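Local structure of 3-oxoacyl-[acyl-carrier-protein] synthase (Arabidopsis thaliana, 2IX4) at residues A[43-48]-A[133-138]; A[72-77]-A[89-94]; A[100-105]-A[269-274]. The protein catalyses the condensation steps of mitochondrial fatty acid synthesis, adding two carbons from malonyl-ACP to a growing acyl chain as a homodimer. All blocks are in the same frame, centred on the assembly; numbering follows the deposited sequence.

Contact 1. Residues A[43-48]-A[133-138]; sequences KSFDEE and AAQLIC
At the dimer interface of this thiolase-like condensing enzyme, Gln135 on the last turns of helix 127-138 reaches out to Ser44 and Phe45 in the loop that leads into helix 47-55, and its amide serves both residues at once. The amide oxygen takes a short bond from the serine hydroxyl, Ser44 OG to Gln135 OE1 2.6 Å, with the donor in the carbonyl plane. On its other arm the amide nitrogen gives to the serine carbonyl, Gln135 NE2 to Ser44 O 2.9 Å, and the N-H points almost straight at its acceptor (168°). Ser44 O lies in the plane of the amide, whereas NE2 approaches well above the plane of the serine carbonyl. With donor and acceptor each matched to Ser44, the flip state of the amide is defined. The interface closes in from the second subunit: Cys138 of that subunit packs on Phe45, and Ala134 meets Ala134 of its partner. Over the amide lies the Phe45 ring, the two planes only 3° apart in an offset stack, with Gln135 CD 3.6 Å above the ring plane and displaced toward the rim. Phe45 CD2 comes to 3.7 Å from Gln135 NE2, and Phe45 CZ rests on the aliphatic Gln135 CB at 4.0 Å. The glutamine spans the gap because CG stands anti to the backbone N (chi1 -171°) and the chain stays extended beyond it. A leucine in place of Gln135 would probably leave Ser44 OG and Ser44 O without these amide partners and the Phe45 face without its flat neighbour. Gln135 NE2 also donates to Glu139, just past the end of the helix, while Val131 within it touches Phe45.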
loop_
_atom_site.group_PDB
_atom_site.type_symbol
_atom_site.label_atom_id
_atom_site.label_comp_id
_atom_site.label_asym_id
_atom_site.label_seq_id
_atom_site.Cartn_x
_atom_site.Cartn_y
_atom_site.Cartn_z
ATOM N N LYS A 43 6.733 -11.111 24.567
ATOM C CA LYS A 43 7.115 -12.416 25.127
ATOM C C LYS A 43 8.633 -12.650 25.178
ATOM O O LYS A 43 9.113 -13.408 26.017
ATOM C CB LYS A 43 6.413 -13.568 24.388
ATOM C CG LYS A 43 6.864 -13.788 22.950
ATOM C CD LYS A 43 6.011 -14.847 22.259
ATOM C CE LYS A 43 6.552 -15.187 20.880
ATOM N NZ LYS A 43 6.495 -14.014 19.964
ATOM N N SER A 44 9.372 -11.989 24.285
ATOM C CA SER A 44 10.830 -12.134 24.211
ATOM C C SER A 44 11.589 -11.215 25.176
ATOM O O SER A 44 12.822 -11.249 25.227
ATOM C CB SER A 44 11.319 -11.911 22.775
ATOM O OG SER A 44 11.139 -10.563 22.372
ATOM N N PHE A 45 10.856 -10.401 25.932
ATOM C CA PHE A 45 11.461 -9.499 26.915
ATOM C C PHE A 45 11.235 -10.010 28.338
ATOM O O PHE A 45 10.280 -10.748 28.591
ATOM C CB PHE A 45 10.891 -8.087 26.771
ATOM C CG PHE A 45 11.279 -7.396 25.490
ATOM C CD1 PHE A 45 10.524 -7.572 24.332
ATOM C CD2 PHE A 45 12.387 -6.552 25.449
ATOM C CE1 PHE A 45 10.874 -6.928 23.143
ATOM C CE2 PHE A 45 12.744 -5.902 24.266
ATOM C CZ PHE A 45 11.987 -6.093 23.110
ATOM N N ASP A 46 12.108 -9.615 29.264
ATOM C CA ASP A 46 11.936 -10.006 30.666
ATOM C C ASP A 46 10.796 -9.227 31.336
ATOM O O ASP A 46 10.344 -8.205 30.812
ATOM C CB ASP A 46 13.256 -9.919 31.454
ATOM C CG ASP A 46 13.792 -8.497 31.583
ATOM O OD1 ASP A 46 13.008 -7.531 31.523
ATOM O OD2 ASP A 46 15.018 -8.350 31.777
ATOM N N GLU A 47 10.327 -9.721 32.479
ATOM C CA GLU A 47 9.182 -9.126 33.173
ATOM C C GLU A 47 9.410 -7.676 33.603
ATOM O O GLU A 47 8.494 -6.861 33.533
ATOM C CB GLU A 47 8.767 -9.982 34.375
ATOM C CG GLU A 47 8.096 -11.309 34.002
ATOM C CD GLU A 47 6.827 -11.132 33.179
ATOM O OE1 GLU A 47 5.947 -10.339 33.587
ATOM O OE2 GLU A 47 6.705 -11.797 32.124
ATOM N N GLU A 48 10.629 -7.363 34.038
ATOM C CA GLU A 48 10.983 -6.003 34.460
ATOM C C GLU A 48 10.849 -5.002 33.309
ATOM O O GLU A 48 10.410 -3.870 33.514
ATOM C CB GLU A 48 12.401 -5.968 35.035
ATOM C CG GLU A 48 12.735 -4.719 35.850
ATOM C CD GLU A 48 12.257 -4.796 37.297
ATOM O OE1 GLU A 48 11.023 -4.825 37.533
ATOM O OE2 GLU A 48 13.122 -4.812 38.203
ATOM N N ALA A 133 13.011 -8.532 16.306
ATOM C CA ALA A 133 14.224 -8.559 15.488
ATOM C C ALA A 133 15.241 -7.497 15.926
ATOM O O ALA A 133 16.442 -7.766 15.982
ATOM C CB ALA A 133 13.870 -8.390 14.021
ATOM N N ALA A 134 14.749 -6.301 16.244
ATOM C CA ALA A 134 15.602 -5.207 16.713
ATOM C C ALA A 134 16.247 -5.527 18.061
ATOM O O ALA A 134 17.367 -5.085 18.345
ATOM C CB ALA A 134 14.812 -3.917 16.789
ATOM N N GLN A 135 15.540 -6.305 18.881
ATOM C CA GLN A 135 16.070 -6.789 20.161
ATOM C C GLN A 135 17.298 -7.680 19.952
ATOM O O GLN A 135 18.227 -7.662 20.761
ATOM C CB GLN A 135 14.985 -7.545 20.938
ATOM C CG GLN A 135 15.362 -7.916 22.368
ATOM C CD GLN A 135 14.418 -8.934 22.986
ATOM O OE1 GLN A 135 13.518 -9.452 22.322
ATOM N NE2 GLN A 135 14.621 -9.228 24.264
ATOM N N LEU A 136 17.294 -8.448 18.862
ATOM C CA LEU A 136 18.438 -9.287 18.488
ATOM C C LEU A 136 19.687 -8.451 18.196
ATOM O O LEU A 136 20.800 -8.866 18.514
ATOM C CB LEU A 136 18.102 -10.182 17.288
ATOM C CG LEU A 136 16.896 -11.121 17.390
ATOM C CD1 LEU A 136 16.702 -11.874 16.085
ATOM C CD2 LEU A 136 17.035 -12.102 18.556
ATOM N N ILE A 137 19.495 -7.279 17.592
ATOM C CA ILE A 137 20.599 -6.338 17.381
ATOM C C ILE A 137 21.131 -5.812 18.720
ATOM O O ILE A 137 22.337 -5.843 18.966
ATOM C CB ILE A 137 20.197 -5.159 16.450
ATOM C CG1 ILE A 137 19.811 -5.677 15.058
ATOM C CG2 ILE A 137 21.336 -4.135 16.346
ATOM C CD1 ILE A 137 19.160 -4.638 14.153
ATOM N N CYS A 138 20.226 -5.352 19.584
ATOM C CA CYS A 138 20.601 -4.783 20.883
ATOM C C CYS A 138 21.323 -5.788 21.782
ATOM O O CYS A 138 22.256 -5.428 22.503
ATOM C CB CYS A 138 19.372 -4.236 21.615
ATOM S SG CYS A 138 18.502 -2.885 20.783
#

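Contact 2. Residues A[72-77]-A[89-94]; sequences GEFDEA and IGYAVC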
loop_
_atom_site.group_PDB
_atom_site.type_symbol
_atom_site.label_atom_id
_atom_site.label_comp_id
_atom_site.label_asym_id
_atom_site.label_seq_id
_atom_site.Cartn_x
_atom_site.Cartn_y
_atom_site.Cartn_z
ATOM N N GLY A 72 -17.831 -17.782 17.425
ATOM C CA GLY A 72 -17.621 -16.342 17.563
ATOM C C GLY A 72 -16.215 -15.940 17.973
ATOM O O GLY A 72 -15.947 -14.757 18.197
ATOM N N GLU A 73 -15.313 -16.920 18.063
ATOM C CA GLU A 73 -13.921 -16.674 18.457
ATOM C C GLU A 73 -12.936 -16.978 17.325
ATOM O O GLU A 73 -13.187 -17.848 16.487
ATOM C CB GLU A 73 -13.558 -17.495 19.702
ATOM C CG GLU A 73 -14.378 -17.144 20.939
ATOM C CD GLU A 73 -14.058 -18.023 22.140
ATOM O OE1 GLU A 73 -14.179 -17.525 23.276
ATOM O OE2 GLU A 73 -13.688 -19.204 21.958
ATOM N N PHE A 74 -11.819 -16.252 17.311
ATOM C CA PHE A 74 -10.772 -16.441 16.308
ATOM C C PHE A 74 -9.775 -17.502 16.772
ATOM O O PHE A 74 -9.073 -17.306 17.764
ATOM C CB PHE A 74 -10.059 -15.108 16.041
ATOM C CG PHE A 74 -8.841 -15.226 15.168
ATOM C CD1 PHE A 74 -8.967 -15.315 13.783
ATOM C CD2 PHE A 74 -7.563 -15.231 15.729
ATOM C CE1 PHE A 74 -7.841 -15.416 12.971
ATOM C CE2 PHE A 74 -6.431 -15.335 14.928
ATOM C CZ PHE A 74 -6.568 -15.427 13.545
ATOM N N ASP A 75 -9.717 -18.620 16.050
ATOM C CA ASP A 75 -8.835 -19.734 16.408
ATOM C C ASP A 75 -7.453 -19.607 15.765
ATOM O O ASP A 75 -7.280 -19.893 14.578
ATOM C CB ASP A 75 -9.484 -21.074 16.027
ATOM C CG ASP A 75 -8.745 -22.274 16.597
ATOM O OD1 ASP A 75 -7.782 -22.094 17.374
ATOM O OD2 ASP A 75 -9.140 -23.413 16.269
ATOM N N GLU A 76 -6.471 -19.196 16.565
ATOM C CA GLU A 76 -5.085 -19.032 16.097
ATOM C C GLU A 76 -4.459 -20.340 15.593
ATOM O O GLU A 76 -3.557 -20.315 14.761
ATOM C CB GLU A 76 -4.207 -18.379 17.180
ATOM C CG GLU A 76 -3.776 -19.291 18.349
ATOM C CD GLU A 76 -4.898 -19.629 19.330
ATOM O OE1 GLU A 76 -5.950 -18.949 19.321
ATOM O OE2 GLU A 76 -4.725 -20.583 20.121
ATOM N N ALA A 77 -4.953 -21.473 16.091
ATOM C CA ALA A 77 -4.485 -22.793 15.666
ATOM C C ALA A 77 -4.903 -23.130 14.232
ATOM O O ALA A 77 -4.336 -24.032 13.600
ATOM C CB ALA A 77 -4.988 -23.867 16.629
ATOM N N ILE A 89 -2.153 -11.072 8.773
ATOM C CA ILE A 89 -2.359 -12.017 7.672
ATOM C C ILE A 89 -3.431 -13.061 8.023
ATOM O O ILE A 89 -4.301 -13.367 7.201
ATOM C CB ILE A 89 -1.034 -12.696 7.229
ATOM C CG1 ILE A 89 -0.044 -11.649 6.708
ATOM C CG2 ILE A 89 -1.297 -13.764 6.157
ATOM C CD1 ILE A 89 1.398 -12.135 6.599
ATOM N N GLY A 90 -3.370 -13.590 9.244
ATOM C CA GLY A 90 -4.342 -14.578 9.719
ATOM C C GLY A 90 -5.763 -14.047 9.807
ATOM O O GLY A 90 -6.720 -14.763 9.490
ATOM N N TYR A 91 -5.902 -12.794 10.240
ATOM C CA TYR A 91 -7.210 -12.133 10.309
ATOM C C TYR A 91 -7.850 -12.031 8.926
ATOM O O TYR A 91 -9.034 -12.331 8.760
ATOM C CB TYR A 91 -7.098 -10.731 10.922
ATOM C CG TYR A 91 -6.725 -10.676 12.390
ATOM C CD1 TYR A 91 -6.265 -9.488 12.953
ATOM C CD2 TYR A 91 -6.823 -11.801 13.215
ATOM C CE1 TYR A 91 -5.923 -9.414 14.290
ATOM C CE2 TYR A 91 -6.473 -11.739 14.560
ATOM C CZ TYR A 91 -6.023 -10.539 15.088
ATOM O OH TYR A 91 -5.672 -10.454 16.413
ATOM N N ALA A 92 -7.050 -11.615 7.946
ATOM C CA ALA A 92 -7.505 -11.434 6.573
ATOM C C ALA A 92 -7.911 -12.758 5.944
ATOM O O ALA A 92 -8.934 -12.832 5.274
ATOM C CB ALA A 92 -6.429 -10.758 5.741
ATOM N N VAL A 93 -7.111 -13.796 6.166
ATOM C CA VAL A 93 -7.412 -15.121 5.625
ATOM C C VAL A 93 -8.706 -15.654 6.239
ATOM O O VAL A 93 -9.562 -16.178 5.528
ATOM C CB VAL A 93 -6.230 -16.113 5.811
ATOM C CG1 VAL A 93 -6.628 -17.533 5.397
ATOM C CG2 VAL A 93 -5.024 -15.651 5.003
ATOM N N CYS A 94 -8.845 -15.493 7.555
ATOM C CA CYS A 94 -10.065 -15.874 8.274
ATOM C C CYS A 94 -11.301 -15.182 7.689
ATOM O O CYS A 94 -12.298 -15.836 7.372
ATOM C CB CYS A 94 -9.926 -15.547 9.767
ATOM S SG CYS A 94 -11.376 -15.939 10.761
#
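Phe74 crosses from the loop before helix 76-79 to one side of helix 87-102, meeting Gly90, Tyr91 and Cys94. Its CB points toward the helix, and with CG anti to the backbone N (chi1 172°) the ring is carried onward in that direction. The first ring atom to touch along one side is Phe74 CD1, 3.9 Å from Cys94 SG; the sulfur lies at the ring edge rather than over a face, a Cys sulfur-aromatic contact. Next along that side, Phe74 CE1 reaches Cys94 CB at 3.8 Å and Gly90 O at 3.7 Å, both near the ring plane. On the other side Phe74 CD2 and CE2 run beneath Tyr91, whose CE2 is 3.6 Å from Phe74 CE2. The tip, Phe74 CZ, is 3.6 Å from Tyr91 CD2 and lies beside Gly90, which has no side chain between helix and ring. The two rings form an edge-to-face pair, the edge of Tyr91 set on a face of Phe74, with planes at 79° and centroids 4.9 Å apart. Tyr91 OH is hydrogen-bonded to Glu250 and Tyr67, which helps fix that ring. Trp79 of helix 76-79 and Tyr67 add further aromatic contacts to Phe74, while helix 87-102 is flanked beyond this contact by helix 157-166 and by strand 200-207 of the central sheet.

Contact 3. Residues A[100-105]-A[269-274]; sequences LRDAEW and KIYAEL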
loop_
_atom_site.group_PDB
_atom_site.type_symbol
_atom_site.label_atom_id
_atom_site.label_comp_id
_atom_site.label_asym_id
_atom_site.label_seq_id
_atom_site.Cartn_x
_atom_site.Cartn_y
_atom_site.Cartn_z
ATOM N N LEU A 100 -15.782 -15.629 1.036
ATOM C CA LEU A 100 -15.826 -16.499 -0.144
ATOM C C LEU A 100 -16.852 -17.624 -0.025
ATOM O O LEU A 100 -17.511 -17.980 -1.009
ATOM C CB LEU A 100 -14.435 -17.063 -0.457
ATOM C CG LEU A 100 -13.429 -16.058 -1.036
ATOM C CD1 LEU A 100 -12.006 -16.546 -0.829
ATOM C CD2 LEU A 100 -13.704 -15.785 -2.514
ATOM N N ARG A 101 -16.987 -18.182 1.175
ATOM C CA ARG A 101 -17.989 -19.222 1.419
ATOM C C ARG A 101 -19.401 -18.634 1.413
ATOM O O ARG A 101 -20.337 -19.261 0.916
ATOM C CB ARG A 101 -17.687 -19.981 2.712
ATOM C CG ARG A 101 -16.443 -20.847 2.589
ATOM C CD ARG A 101 -16.156 -21.671 3.828
ATOM N NE ARG A 101 -14.856 -22.329 3.712
ATOM C CZ ARG A 101 -14.653 -23.514 3.139
ATOM N NH1 ARG A 101 -15.666 -24.210 2.632
ATOM N NH2 ARG A 101 -13.425 -24.013 3.081
ATOM N N ASP A 102 -19.529 -17.417 1.942
ATOM C CA ASP A 102 -20.766 -16.633 1.862
ATOM C C ASP A 102 -21.167 -16.385 0.401
ATOM O O ASP A 102 -22.334 -16.547 0.034
ATOM C CB ASP A 102 -20.588 -15.306 2.610
ATOM C CG ASP A 102 -21.873 -14.497 2.713
ATOM O OD1 ASP A 102 -22.971 -15.089 2.788
ATOM O OD2 ASP A 102 -21.774 -13.253 2.746
ATOM N N ALA A 103 -20.187 -16.010 -0.421
ATOM C CA ALA A 103 -20.386 -15.773 -1.853
ATOM C C ALA A 103 -20.491 -17.064 -2.667
ATOM O O ALA A 103 -20.819 -17.027 -3.858
ATOM C CB ALA A 103 -19.264 -14.898 -2.400
ATOM N N GLU A 104 -20.217 -18.197 -2.019
ATOM C CA GLU A 104 -20.135 -19.502 -2.683
ATOM C C GLU A 104 -19.168 -19.445 -3.870
ATOM O O GLU A 104 -19.439 -19.982 -4.945
ATOM C CB GLU A 104 -21.526 -20.014 -3.089
ATOM C CG GLU A 104 -22.488 -20.150 -1.912
ATOM C CD GLU A 104 -23.751 -20.928 -2.239
ATOM O OE1 GLU A 104 -24.022 -21.197 -3.431
ATOM O OE2 GLU A 104 -24.483 -21.272 -1.285
ATOM N N TRP A 105 -18.038 -18.775 -3.653
ATOM C CA TRP A 105 -17.021 -18.611 -4.682
ATOM C C TRP A 105 -15.717 -19.303 -4.299
ATOM O O TRP A 105 -14.806 -18.689 -3.745
ATOM C CB TRP A 105 -16.781 -17.128 -5.003
ATOM C CG TRP A 105 -15.945 -16.930 -6.240
ATOM C CD1 TRP A 105 -14.676 -16.427 -6.306
ATOM C CD2 TRP A 105 -16.317 -17.259 -7.586
ATOM N NE1 TRP A 105 -14.239 -16.412 -7.612
ATOM C CE2 TRP A 105 -15.226 -16.917 -8.417
ATOM C CE3 TRP A 105 -17.470 -17.803 -8.173
ATOM C CZ2 TRP A 105 -15.253 -17.097 -9.803
ATOM C CZ3 TRP A 105 -17.496 -17.987 -9.556
ATOM C CH2 TRP A 105 -16.393 -17.633 -10.353
ATOM N N LYS A 269 -26.460 -14.496 -4.565
ATOM C CA LYS A 269 -27.231 -13.492 -3.849
ATOM C C LYS A 269 -26.409 -12.213 -3.755
ATOM O O LYS A 269 -25.196 -12.253 -3.557
ATOM C CB LYS A 269 -27.714 -13.994 -2.477
ATOM C CG LYS A 269 -26.637 -14.455 -1.500
ATOM C CD LYS A 269 -26.362 -13.406 -0.426
ATOM C CE LYS A 269 -25.994 -14.053 0.908
ATOM N NZ LYS A 269 -24.863 -15.012 0.788
ATOM N N ILE A 270 -27.081 -11.086 -3.936
ATOM C CA ILE A 270 -26.413 -9.800 -4.007
ATOM C C ILE A 270 -26.854 -8.927 -2.838
ATOM O O ILE A 270 -28.049 -8.703 -2.635
ATOM C CB ILE A 270 -26.695 -9.108 -5.362
ATOM C CG1 ILE A 270 -26.088 -9.926 -6.509
ATOM C CG2 ILE A 270 -26.152 -7.688 -5.365
ATOM C CD1 ILE A 270 -26.675 -9.628 -7.874
ATOM N N TYR A 271 -25.881 -8.449 -2.068
ATOM C CA TYR A 271 -26.152 -7.578 -0.932
ATOM C C TYR A 271 -26.500 -6.164 -1.389
ATOM O O TYR A 271 -27.512 -5.601 -0.970
ATOM C CB TYR A 271 -24.950 -7.534 0.017
ATOM C CG TYR A 271 -24.751 -8.785 0.850
ATOM C CD1 TYR A 271 -23.842 -9.765 0.458
ATOM C CD2 TYR A 271 -25.466 -8.982 2.035
ATOM C CE1 TYR A 271 -23.649 -10.912 1.220
ATOM C CE2 TYR A 271 -25.280 -10.128 2.803
ATOM C CZ TYR A 271 -24.369 -11.087 2.388
ATOM O OH TYR A 271 -24.175 -12.225 3.138
ATOM N N ALA A 272 -25.654 -5.606 -2.253
ATOM C CA ALA A 272 -25.757 -4.215 -2.686
ATOM C C ALA A 272 -24.834 -3.967 -3.874
ATOM O O ALA A 272 -24.024 -4.823 -4.222
ATOM C CB ALA A 272 -25.393 -3.268 -1.533
ATOM N N GLU A 273 -24.969 -2.794 -4.489
ATOM C CA GLU A 273 -24.054 -2.340 -5.527
ATOM C C GLU A 273 -23.122 -1.291 -4.930
ATOM O O GLU A 273 -23.546 -0.476 -4.107
ATOM C CB GLU A 273 -24.834 -1.744 -6.705
ATOM C CG GLU A 273 -23.962 -1.239 -7.856
ATOM C CD GLU A 273 -24.743 -0.568 -8.976
ATOM O OE1 GLU A 273 -25.958 -0.323 -8.817
ATOM O OE2 GLU A 273 -24.130 -0.279 -10.026
ATOM N N LEU A 274 -21.855 -1.320 -5.332
ATOM C CA LEU A 274 -20.930 -0.246 -4.993
ATOM C C LEU A 274 -20.996 0.796 -6.108
ATOM O O LEU A 274 -20.584 0.528 -7.238
ATOM C CB LEU A 274 -19.507 -0.778 -4.812
ATOM C CG LEU A 274 -18.560 0.049 -3.931
ATOM C CD1 LEU A 274 -17.379 -0.810 -3.518
ATOM C CD2 LEU A 274 -18.080 1.331 -4.598
#
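Asp102 OD2 is gripped by two donors: the phenol of Tyr271 across the contact and the backbone N of Leu8 on strand 3-12. The phenol bond is short, Tyr271 OH to Asp102 OD2 2.6 Å, and it uses the syn lone pair, on the side of the other carboxylate oxygen. Asp102 OD2 sits at the edge of the phenol ring, close to its plane, and the carboxylate is turned 56° from that ring. The other oxygen, Asp102 OD1, makes the salt bridge, 2.8 Å from Lys269 NZ. The ammonium comes from above the carboxylate plane, 52° out of it, and the lysine chain crosses Asp102 at about a right angle. Lys269 bends at chi2, chi3 and chi4, which brings NZ to OD1. Helix 87-102 is closing here in a Schellman motif: Trp105 N bonds to Leu100 O at 2.8 Å, Glu104 N bonds weakly to Arg101 O, and Glu104, with positive phi, is the C-prime residue. The aspartate thus joins the C-terminal end of this helix to the residues leading into strand 272-281, which lies between strands 3-12 and 422-429 in the central mixed sheet of the thiolase fold. Its negative charge near the helix C-terminus is probably eased by Lys269. The Tyr271 ring in turn meets His377 edge-to-face and rests on Leu8, and Arg266 donates to the carbonyl of Ala103 beside the aspartate.

Contacts 2 and 3 both use helix 87-102, contact 2 in its first half and contact 3 at its C-terminal end; their centres lie about 20 Å apart and their nearest atoms about 7 Å. Contact 1 stands farther out, its centre about 26 Å from that of contact 2 and about 44 Å from that of contact 3, on the opposite side of the chain's centre from the latter. Along the chain contact 2 is nested within the loop closed by contact 1, whereas contacts 1 and 3 interleave. Contacts 2 and 3 together tie helix 87-102 to a preceding loop and to the approach to strand 272-281, while contact 1 joins two peripheral elements at the dimer interface.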